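Local coordinates for protein catalase-3 (PDB 4AJ9) that breaks down hydrogen peroxide to oxygen and water with a heme cofactor, probably protecting the cell from peroxide damage, at residues Arg533-Ser544 and Phe585-Arg596; Tyr621-Gly631 and Glu646-Val657. All coordinates share one frame; numbering follows the deposited sequence. Where two conformers were deposited one is given.

Interaction 1 (Arg533-Ser544 and Phe585-Arg596); sequences RVGVLSTTKGGS and FDAVVVAEGAER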
loop_
_atom_site.group_PDB
_atom_site.type_symbol
_atom_site.label_atom_id
_atom_site.label_comp_id
_atom_site.label_asym_id
_atom_site.label_seq_id
_atom_site.Cartn_x
_atom_site.Cartn_y
_atom_site.Cartn_z
ATOM N N ARG C 533 24.739 14.495 -34.800
ATOM C CA ARG C 533 23.635 15.194 -35.429
ATOM C C ARG C 533 24.084 16.484 -36.104
ATOM O O ARG C 533 24.807 17.289 -35.516
ATOM C CB ARG C 533 22.555 15.496 -34.379
ATOM C CG ARG C 533 21.900 14.234 -33.812
ATOM C CD ARG C 533 21.355 14.441 -32.391
ATOM N NE ARG C 533 20.757 13.219 -31.844
ATOM C CZ ARG C 533 19.469 12.896 -31.956
ATOM N NH1 ARG C 533 18.630 13.705 -32.597
ATOM N NH2 ARG C 533 19.019 11.760 -31.426
ATOM N N VAL C 534 23.635 16.682 -37.335
ATOM C CA VAL C 534 23.974 17.890 -38.072
ATOM C C VAL C 534 22.696 18.644 -38.411
ATOM O O VAL C 534 21.784 18.086 -39.011
ATOM C CB VAL C 534 24.740 17.549 -39.356
ATOM C CG1 VAL C 534 25.153 18.816 -40.085
ATOM C CG2 VAL C 534 25.954 16.698 -39.022
ATOM N N GLY C 535 22.620 19.898 -37.989
ATOM C CA GLY C 535 21.528 20.756 -38.388
ATOM C C GLY C 535 21.940 21.546 -39.617
ATOM O O GLY C 535 22.883 22.334 -39.571
ATOM N N VAL C 536 21.248 21.325 -40.723
ATOM C CA VAL C 536 21.515 22.096 -41.929
ATOM C C VAL C 536 20.495 23.226 -42.044
ATOM O O VAL C 536 19.305 22.973 -42.231
ATOM C CB VAL C 536 21.437 21.213 -43.168
ATOM C CG1 VAL C 536 21.704 22.041 -44.419
ATOM C CG2 VAL C 536 22.422 20.064 -43.055
ATOM N N LEU C 537 20.966 24.461 -41.899
ATOM C CA LEU C 537 20.115 25.640 -41.997
ATOM C C LEU C 537 19.891 26.024 -43.460
ATOM O O LEU C 537 20.829 26.432 -44.150
ATOM C CB LEU C 537 20.754 26.812 -41.251
ATOM C CG LEU C 537 21.257 26.467 -39.847
ATOM C CD1 LEU C 537 21.604 27.720 -39.049
ATOM C CD2 LEU C 537 20.194 25.649 -39.127
ATOM N N SER C 538 18.651 25.899 -43.925
ATOM C CA SER C 538 18.309 26.188 -45.318
ATOM C C SER C 538 17.157 27.185 -45.446
ATOM O O SER C 538 16.823 27.900 -44.497
ATOM C CB SER C 538 17.969 24.889 -46.063
ATOM O OG SER C 538 17.897 25.093 -47.471
ATOM N N THR C 539 16.545 27.222 -46.625
ATOM C CA THR C 539 15.442 28.141 -46.874
ATOM C C THR C 539 14.553 27.595 -47.977
ATOM O O THR C 539 15.020 26.843 -48.830
ATOM C CB THR C 539 15.949 29.563 -47.228
ATOM O OG1 THR C 539 14.838 30.413 -47.539
ATOM C CG2 THR C 539 16.912 29.524 -48.418
ATOM N N THR C 540 13.268 27.955 -47.952
ATOM C CA THR C 540 12.332 27.469 -48.963
ATOM C C THR C 540 12.458 28.245 -50.274
ATOM O O THR C 540 11.974 27.803 -51.315
ATOM C CB THR C 540 10.864 27.499 -48.466
ATOM O OG1 THR C 540 10.506 28.832 -48.088
ATOM C CG2 THR C 540 10.700 26.580 -47.262
ATOM N N LYS C 541 13.128 29.392 -50.212
ATOM C CA LYS C 541 13.297 30.250 -51.379
ATOM C C LYS C 541 14.564 29.882 -52.137
ATOM O O LYS C 541 15.580 29.546 -51.528
ATOM C CB LYS C 541 13.380 31.713 -50.954
ATOM C CG LYS C 541 12.338 32.146 -49.939
ATOM C CD LYS C 541 10.928 31.821 -50.386
ATOM C CE LYS C 541 9.929 32.744 -49.705
ATOM N NZ LYS C 541 10.473 33.303 -48.433
ATOM N N GLY C 542 14.507 29.962 -53.464
ATOM C CA GLY C 542 15.677 29.707 -54.290
ATOM C C GLY C 542 16.020 28.233 -54.372
ATOM O O GLY C 542 15.164 27.379 -54.150
ATOM N N GLY C 543 17.276 27.930 -54.689
ATOM C CA GLY C 543 17.689 26.554 -54.883
ATOM C C GLY C 543 18.329 25.908 -53.670
ATOM O O GLY C 543 18.800 24.772 -53.743
ATOM N N SER C 544 18.330 26.624 -52.549
ATOM C CA SER C 544 18.984 26.155 -51.327
ATOM C C SER C 544 18.547 24.752 -50.890
ATOM O O SER C 544 19.376 23.915 -50.535
ATOM C CB SER C 544 18.755 27.153 -50.187
ATOM O OG SER C 544 19.508 26.797 -49.038
ATOM N N PHE C 585 21.816 19.714 -31.976
ATOM C CA PHE C 585 22.787 19.280 -32.966
ATOM C C PHE C 585 24.211 19.314 -32.444
ATOM O O PHE C 585 24.535 20.059 -31.528
ATOM C CB PHE C 585 22.683 20.149 -34.227
ATOM C CG PHE C 585 21.275 20.325 -34.710
ATOM C CD1 PHE C 585 20.567 19.245 -35.196
ATOM C CD2 PHE C 585 20.658 21.558 -34.649
ATOM C CE1 PHE C 585 19.267 19.395 -35.633
ATOM C CE2 PHE C 585 19.361 21.714 -35.090
ATOM C CZ PHE C 585 18.664 20.629 -35.565
ATOM N N ASP C 586 25.057 18.497 -33.053
ATOM C CA ASP C 586 26.461 18.462 -32.701
ATOM C C ASP C 586 27.264 19.336 -33.664
ATOM O O ASP C 586 28.399 19.718 -33.369
ATOM C CB ASP C 586 26.960 17.019 -32.699
ATOM C CG ASP C 586 26.196 16.151 -31.724
ATOM O OD1 ASP C 586 26.312 16.422 -30.514
ATOM O OD2 ASP C 586 25.493 15.199 -32.159
ATOM N N ALA C 587 26.658 19.664 -34.800
ATOM C CA ALA C 587 27.267 20.573 -35.776
ATOM C C ALA C 587 26.175 21.370 -36.499
ATOM O O ALA C 587 25.059 20.888 -36.664
ATOM C CB ALA C 587 28.124 19.783 -36.778
ATOM N N VAL C 588 26.490 22.595 -36.913
ATOM C CA VAL C 588 25.518 23.437 -37.607
ATOM C C VAL C 588 26.092 23.930 -38.936
ATOM O O VAL C 588 27.159 24.538 -38.973
ATOM C CB VAL C 588 25.091 24.637 -36.748
ATOM C CG1 VAL C 588 24.137 25.536 -37.524
ATOM C CG2 VAL C 588 24.440 24.147 -35.472
ATOM N N VAL C 589 25.394 23.650 -40.029
ATOM C CA VAL C 589 25.886 24.041 -41.344
ATOM C C VAL C 589 24.849 24.835 -42.131
ATOM O O VAL C 589 23.717 24.390 -42.314
ATOM C CB VAL C 589 26.342 22.820 -42.170
ATOM C CG1 VAL C 589 27.583 22.197 -41.551
ATOM C CG2 VAL C 589 25.224 21.797 -42.269
ATOM N N VAL C 590 25.244 26.018 -42.589
ATOM C CA VAL C 590 24.359 26.848 -43.389
ATOM C C VAL C 590 24.488 26.414 -44.844
ATOM O O VAL C 590 25.588 26.406 -45.400
ATOM C CB VAL C 590 24.676 28.332 -43.221
ATOM C CG1 VAL C 590 23.547 29.184 -43.796
ATOM C CG2 VAL C 590 24.864 28.645 -41.750
ATOM N N ALA C 591 23.369 26.013 -45.442
ATOM C CA ALA C 591 23.357 25.590 -46.839
ATOM C C ALA C 591 23.404 26.815 -47.736
ATOM O O ALA C 591 22.864 27.862 -47.389
ATOM C CB ALA C 591 22.115 24.744 -47.147
ATOM N N GLU C 592 24.057 26.687 -48.887
ATOM C CA GLU C 592 24.194 27.827 -49.790
ATOM C C GLU C 592 22.838 28.438 -50.104
ATOM O O GLU C 592 21.896 27.726 -50.446
ATOM C CB GLU C 592 24.900 27.428 -51.081
ATOM C CG GLU C 592 25.214 28.616 -51.970
ATOM C CD GLU C 592 26.199 28.278 -53.066
ATOM O OE1 GLU C 592 26.106 27.163 -53.626
ATOM O OE2 GLU C 592 27.073 29.125 -53.355
ATOM N N GLY C 593 22.745 29.758 -49.972
ATOM C CA GLY C 593 21.514 30.471 -50.259
ATOM C C GLY C 593 20.763 30.847 -48.998
ATOM O O GLY C 593 19.970 31.788 -48.989
ATOM N N ALA C 594 21.014 30.111 -47.922
ATOM C CA ALA C 594 20.299 30.346 -46.675
ATOM C C ALA C 594 20.753 31.631 -45.990
ATOM O O ALA C 594 20.142 32.065 -45.021
ATOM C CB ALA C 594 20.460 29.154 -45.737
ATOM N N GLU C 595 21.825 32.241 -46.492
ATOM C CA GLU C 595 22.286 33.509 -45.933
ATOM C C GLU C 595 21.159 34.542 -45.932
ATOM O O GLU C 595 21.165 35.491 -45.143
ATOM C CB GLU C 595 23.511 34.038 -46.694
ATOM C CG GLU C 595 23.267 34.377 -48.157
ATOM C CD GLU C 595 23.559 33.226 -49.096
ATOM O OE1 GLU C 595 23.593 32.062 -48.640
ATOM O OE2 GLU C 595 23.760 33.488 -50.299
ATOM N N ARG C 596 20.180 34.342 -46.807
ATOM C CA ARG C 596 19.044 35.260 -46.896
ATOM C C ARG C 596 18.174 35.347 -45.632
ATOM O O ARG C 596 17.388 36.287 -45.481
ATOM C CB ARG C 596 18.173 34.931 -48.115
ATOM C CG ARG C 596 17.585 33.529 -48.117
ATOM C CD ARG C 596 16.508 33.425 -49.184
ATOM N NE ARG C 596 15.537 34.505 -49.039
ATOM C CZ ARG C 596 14.404 34.407 -48.349
ATOM N NH1 ARG C 596 14.079 33.265 -47.751
ATOM N NH2 ARG C 596 13.592 35.450 -48.263
HETATM O O HOH W 1 11.198 35.755 -46.858
#
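Gly535 CA sits over the centre of one face of the Phe585 ring, 3.6 Å from the centroid and 9° off the normal, a CH-pi contact, while Arg533 CB meets the ring edge. The other flat group, the Arg596 guanidinium, has Lys541 CG over one face; Thr539 OG1 and a water lie in its plane, the former 3.0 Å from NH1. Glu567 also bonds to Thr539 OG1 and makes a long, weak ion pair with Arg596 NH1. Between the two flat groups run neighbouring parallel strands, 533-537 and 587-590, 20° apart, in the Rossmann-like C-terminal domain of long catalases, related to class I glutamine amidotransferases. Val589 N to Gly535 O, 2.9 Å and 173°, is the straightest of their bonds. On one face of the sheet Val536 packs beside Val589, the former against Leu551 of helix 544-557, the latter against Val661 of helix 654-667. At the start of the strands Asp586 OD2 takes Arg533 N through its anti lone pair (2.8 Å), and Arg201 holds OD1. Beyond them, Ser544 OG donates to Glu592 O at 2.9 Å, from above the carbonyl plane, and accepts from Ser538 OG.

Interaction 2 (Tyr621-Gly631 and Glu646-Val657); sequences YRWGKPVAAVG and EAGVYAGAQDEV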
loop_
_atom_site.group_PDB
_atom_site.type_symbol
_atom_site.label_atom_id
_atom_site.label_comp_id
_atom_site.label_asym_id
_atom_site.label_seq_id
_atom_site.Cartn_x
_atom_site.Cartn_y
_atom_site.Cartn_z
ATOM N N TYR C 621 28.141 28.193 -32.529
ATOM C CA TYR C 621 29.509 28.699 -32.443
ATOM C C TYR C 621 29.968 28.890 -31.001
ATOM O O TYR C 621 31.042 28.421 -30.628
ATOM C CB TYR C 621 29.689 29.995 -33.220
ATOM C CG TYR C 621 31.071 30.586 -33.036
ATOM C CD1 TYR C 621 32.145 30.174 -33.829
ATOM C CD2 TYR C 621 31.306 31.541 -32.064
ATOM C CE1 TYR C 621 33.416 30.715 -33.651
ATOM C CE2 TYR C 621 32.563 32.079 -31.878
ATOM C CZ TYR C 621 33.611 31.669 -32.670
ATOM O OH TYR C 621 34.852 32.229 -32.455
ATOM N N ARG C 622 29.168 29.577 -30.189
ATOM C CA ARG C 622 29.580 29.872 -28.821
ATOM C C ARG C 622 29.719 28.637 -27.932
ATOM O O ARG C 622 30.475 28.644 -26.968
ATOM C CB ARG C 622 28.618 30.858 -28.165
ATOM C CG ARG C 622 29.274 32.178 -27.840
ATOM C CD ARG C 622 29.036 33.204 -28.914
ATOM N NE ARG C 622 27.829 33.964 -28.632
ATOM C CZ ARG C 622 27.740 35.291 -28.653
ATOM N NH1 ARG C 622 28.797 36.043 -28.939
ATOM N NH2 ARG C 622 26.579 35.866 -28.372
ATOM N N TRP C 623 28.962 27.595 -28.245
ATOM C CA TRP C 623 28.994 26.359 -27.480
ATOM C C TRP C 623 30.074 25.402 -27.984
ATOM O O TRP C 623 30.136 24.239 -27.568
ATOM C CB TRP C 623 27.613 25.706 -27.529
ATOM C CG TRP C 623 26.568 26.562 -26.869
ATOM C CD1 TRP C 623 26.785 27.579 -25.985
ATOM C CD2 TRP C 623 25.151 26.473 -27.039
ATOM N NE1 TRP C 623 25.585 28.126 -25.585
ATOM C CE2 TRP C 623 24.566 27.466 -26.223
ATOM C CE3 TRP C 623 24.316 25.646 -27.803
ATOM C CZ2 TRP C 623 23.183 27.657 -26.148
ATOM C CZ3 TRP C 623 22.939 25.843 -27.736
ATOM C CH2 TRP C 623 22.390 26.834 -26.903
ATOM N N GLY C 624 30.928 25.901 -28.875
ATOM C CA GLY C 624 32.097 25.165 -29.335
ATOM C C GLY C 624 31.886 24.100 -30.404
ATOM O O GLY C 624 32.774 23.279 -30.641
ATOM N N LYS C 625 30.727 24.105 -31.053
ATOM C CA LYS C 625 30.426 23.112 -32.084
ATOM C C LYS C 625 31.147 23.418 -33.397
ATOM O O LYS C 625 31.432 24.581 -33.703
ATOM C CB LYS C 625 28.915 23.051 -32.364
ATOM C CG LYS C 625 28.047 22.793 -31.158
ATOM C CD LYS C 625 26.563 22.748 -31.535
ATOM C CE LYS C 625 25.679 22.698 -30.295
ATOM N NZ LYS C 625 25.976 21.462 -29.501
ATOM N N PRO C 626 31.445 22.374 -34.179
ATOM C CA PRO C 626 31.822 22.603 -35.578
ATOM C C PRO C 626 30.693 23.359 -36.264
ATOM O O PRO C 626 29.554 22.895 -36.211
ATOM C CB PRO C 626 31.897 21.193 -36.166
ATOM C CG PRO C 626 31.990 20.275 -35.007
ATOM C CD PRO C 626 31.369 20.944 -33.832
ATOM N N VAL C 627 30.988 24.509 -36.864
ATOM C CA VAL C 627 30.000 25.220 -37.664
ATOM C C VAL C 627 30.538 25.457 -39.070
ATOM O O VAL C 627 31.754 25.479 -39.290
ATOM C CB VAL C 627 29.561 26.548 -37.012
ATOM C CG1 VAL C 627 28.969 26.287 -35.613
ATOM C CG2 VAL C 627 30.734 27.531 -36.931
ATOM N N ALA C 628 29.640 25.619 -40.029
ATOM C CA ALA C 628 30.073 25.712 -41.418
ATOM C C ALA C 628 29.070 26.414 -42.319
ATOM O O ALA C 628 27.940 26.679 -41.926
ATOM C CB ALA C 628 30.388 24.330 -41.961
ATOM N N ALA C 629 29.499 26.706 -43.539
ATOM C CA ALA C 629 28.641 27.372 -44.504
ATOM C C ALA C 629 29.144 27.065 -45.910
ATOM O O ALA C 629 30.343 27.172 -46.187
ATOM C CB ALA C 629 28.628 28.870 -44.246
ATOM N N VAL C 630 28.228 26.655 -46.783
ATOM C CA VAL C 630 28.582 26.317 -48.159
ATOM C C VAL C 630 28.471 27.519 -49.089
ATOM O O VAL C 630 27.482 28.252 -49.062
ATOM C CB VAL C 630 27.707 25.179 -48.711
ATOM C CG1 VAL C 630 28.229 24.728 -50.069
ATOM C CG2 VAL C 630 27.692 24.018 -47.747
ATOM N N GLY C 631 29.501 27.715 -49.903
ATOM C CA GLY C 631 29.520 28.782 -50.883
ATOM C C GLY C 631 29.119 30.135 -50.333
ATOM O O GLY C 631 29.706 30.640 -49.374
ATOM N N GLU C 646 38.705 30.167 -38.595
ATOM C CA GLU C 646 38.857 29.724 -37.213
ATOM C C GLU C 646 38.829 28.201 -37.117
ATOM O O GLU C 646 38.289 27.516 -37.993
ATOM C CB GLU C 646 37.754 30.307 -36.331
ATOM C CG GLU C 646 37.824 31.801 -36.154
ATOM C CD GLU C 646 36.770 32.313 -35.201
ATOM O OE1 GLU C 646 36.489 31.617 -34.199
ATOM O OE2 GLU C 646 36.226 33.411 -35.451
ATOM N N ALA C 647 39.413 27.676 -36.049
ATOM C CA ALA C 647 39.325 26.253 -35.771
ATOM C C ALA C 647 37.852 25.895 -35.571
ATOM O O ALA C 647 37.136 26.601 -34.865
ATOM C CB ALA C 647 40.131 25.908 -34.532
ATOM N N GLY C 648 37.403 24.825 -36.218
ATOM C CA GLY C 648 36.033 24.368 -36.068
ATOM C C GLY C 648 35.055 25.154 -36.912
ATOM O O GLY C 648 33.840 25.003 -36.766
ATOM N N VAL C 649 35.580 26.011 -37.787
ATOM C CA VAL C 649 34.739 26.763 -38.713
ATOM C C VAL C 649 35.117 26.373 -40.133
ATOM O O VAL C 649 36.287 26.418 -40.496
ATOM C CB VAL C 649 34.890 28.288 -38.535
ATOM C CG1 VAL C 649 34.039 29.021 -39.567
ATOM C CG2 VAL C 649 34.500 28.706 -37.111
ATOM N N TYR C 650 34.130 25.971 -40.928
ATOM C CA TYR C 650 34.412 25.472 -42.261
ATOM C C TYR C 650 33.615 26.223 -43.310
ATOM O O TYR C 650 32.396 26.330 -43.222
ATOM C CB TYR C 650 34.121 23.975 -42.334
ATOM C CG TYR C 650 34.752 23.234 -41.194
ATOM C CD1 TYR C 650 36.081 22.831 -41.253
ATOM C CD2 TYR C 650 34.038 22.975 -40.037
ATOM C CE1 TYR C 650 36.666 22.168 -40.195
ATOM C CE2 TYR C 650 34.612 22.321 -38.977
ATOM C CZ TYR C 650 35.923 21.917 -39.058
ATOM O OH TYR C 650 36.489 21.256 -37.988
ATOM N N ALA C 651 34.317 26.746 -44.304
ATOM C CA ALA C 651 33.672 27.484 -45.375
ATOM C C ALA C 651 34.300 27.055 -46.680
ATOM O O ALA C 651 35.505 26.828 -46.745
ATOM C CB ALA C 651 33.838 28.987 -45.162
ATOM N N GLY C 652 33.482 26.933 -47.713
ATOM C CA GLY C 652 33.964 26.515 -49.014
ATOM C C GLY C 652 32.880 25.779 -49.768
ATOM O O GLY C 652 31.690 25.976 -49.508
ATOM N N ALA C 653 33.292 24.926 -50.698
ATOM C CA ALA C 653 32.360 24.136 -51.490
ATOM C C ALA C 653 31.821 22.963 -50.679
ATOM O O ALA C 653 32.410 22.579 -49.666
ATOM C CB ALA C 653 33.042 23.636 -52.764
ATOM N N GLN C 654 30.713 22.387 -51.140
ATOM C CA GLN C 654 30.048 21.307 -50.412
ATOM C C GLN C 654 31.027 20.219 -49.985
ATOM O O GLN C 654 31.025 19.793 -48.833
ATOM C CB GLN C 654 28.915 20.698 -51.242
ATOM C CG GLN C 654 28.307 19.446 -50.621
ATOM C CD GLN C 654 27.113 18.920 -51.399
ATOM O OE1 GLN C 654 26.162 19.654 -51.672
ATOM N NE2 GLN C 654 27.156 17.641 -51.757
ATOM N N ASP C 655 31.868 19.779 -50.915
ATOM C CA ASP C 655 32.831 18.724 -50.623
ATOM C C ASP C 655 33.725 19.061 -49.432
ATOM O O ASP C 655 33.922 18.225 -48.552
ATOM C CB ASP C 655 33.677 18.394 -51.861
ATOM C CG ASP C 655 34.108 19.635 -52.623
ATOM O OD1 ASP C 655 35.163 20.216 -52.280
ATOM O OD2 ASP C 655 33.390 20.029 -53.568
ATOM N N GLU C 656 34.262 20.282 -49.404
ATOM C CA GLU C 656 35.185 20.680 -48.342
ATOM C C GLU C 656 34.478 20.760 -46.995
ATOM O O GLU C 656 35.003 20.301 -45.984
ATOM C CB GLU C 656 35.821 22.043 -48.632
ATOM C CG GLU C 656 36.100 22.334 -50.094
ATOM C CD GLU C 656 36.386 23.807 -50.335
ATOM O OE1 GLU C 656 36.998 24.448 -49.450
ATOM O OE2 GLU C 656 35.984 24.326 -51.399
ATOM N N VAL C 657 33.300 21.377 -46.992
ATOM C CA VAL C 657 32.500 21.549 -45.781
ATOM C C VAL C 657 32.178 20.213 -45.121
ATOM O O VAL C 657 32.298 20.064 -43.900
ATOM C CB VAL C 657 31.184 22.283 -46.104
ATOM C CG1 VAL C 657 30.192 22.152 -44.956
ATOM C CG2 VAL C 657 31.466 23.737 -46.430
HETATM O O HOH W 2 31.626 29.397 -47.646
#
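Tyr621 reaches Glu646 through its hydroxyl, and the glutamate can be followed outward from the turn before strand 649-652. Its CB leaves the backbone toward the 621-631 segment, and the extended chain beyond CG carries the carboxylate to the tyrosine. CD stands 3.4 Å from Tyr621 OH; OE1 lies in the ring plane, at its edge, and accepts the phenol proton at 2.5 Å from OH, a very short bond. The ring and carboxylate planes are 81° apart, nearly perpendicular. OE2 turns to Glu643 N instead, which leaves each carboxylate oxygen with its own donor. Val649 CG2 also touches the ring edge, 4.1 Å from Tyr621 CE1, and packs on Val627 CG2.

Farther along, strands 627-630 and 649-652 run parallel, their axes 4.7 Å apart and inclined by 7°. They belong to a beta-alpha-beta unit whose helix, 634-639, places Leu637 against Val627, Ala629 and Val649. On the opposite face Ala628 CB and Val630 CG2 pack against Val657 of helix 654-667, with Ala628 CB 3.7 Å from Val657 CG1. Tyr650 lies on this face too, its ring edge meeting Pro626 CB and Ala628 CB. The backbone bonds change in quality along the pair: Val627 N to Gly648 O is 2.9 Å, but Gly652 N to Ala629 O stretches to a weak 3.5 Å. A water alongside donates to Ala629 O and Gly631 O and weakly accepts from Gly652 N; the next bond, Gly631 N to Gly652 O, is 2.8 Å and 173°.

Between a phenol and a carboxylate, so short a bond is consistent with a strong, charge-assisted hydrogen bond, while Glu643 N helps to fix the carboxylate's orientation.

Interactions 1 and 2 are successive parts of one six-stranded parallel sheet in the C-terminal domain, their centres 12 Å apart. Across the sheet the strands run 533-537, 587-590, 627-630, 649-652, so the inner strand of each contact borders the other: Val590 N to Ala628 O and Ala628 N to Val588 O, both 2.9 Å, are probable hydrogen bonds. Along the chain they come in series, with helix 612-622 lying between strands 587-590 and 627-630. Helix 654-667 joins them on one face, since it packs on Ala587 and Val589 as well as on Ala628 and Val630. Together they make up four consecutive strands of the six, from 533-537 to the edge strand 649-652, away from the heme sites.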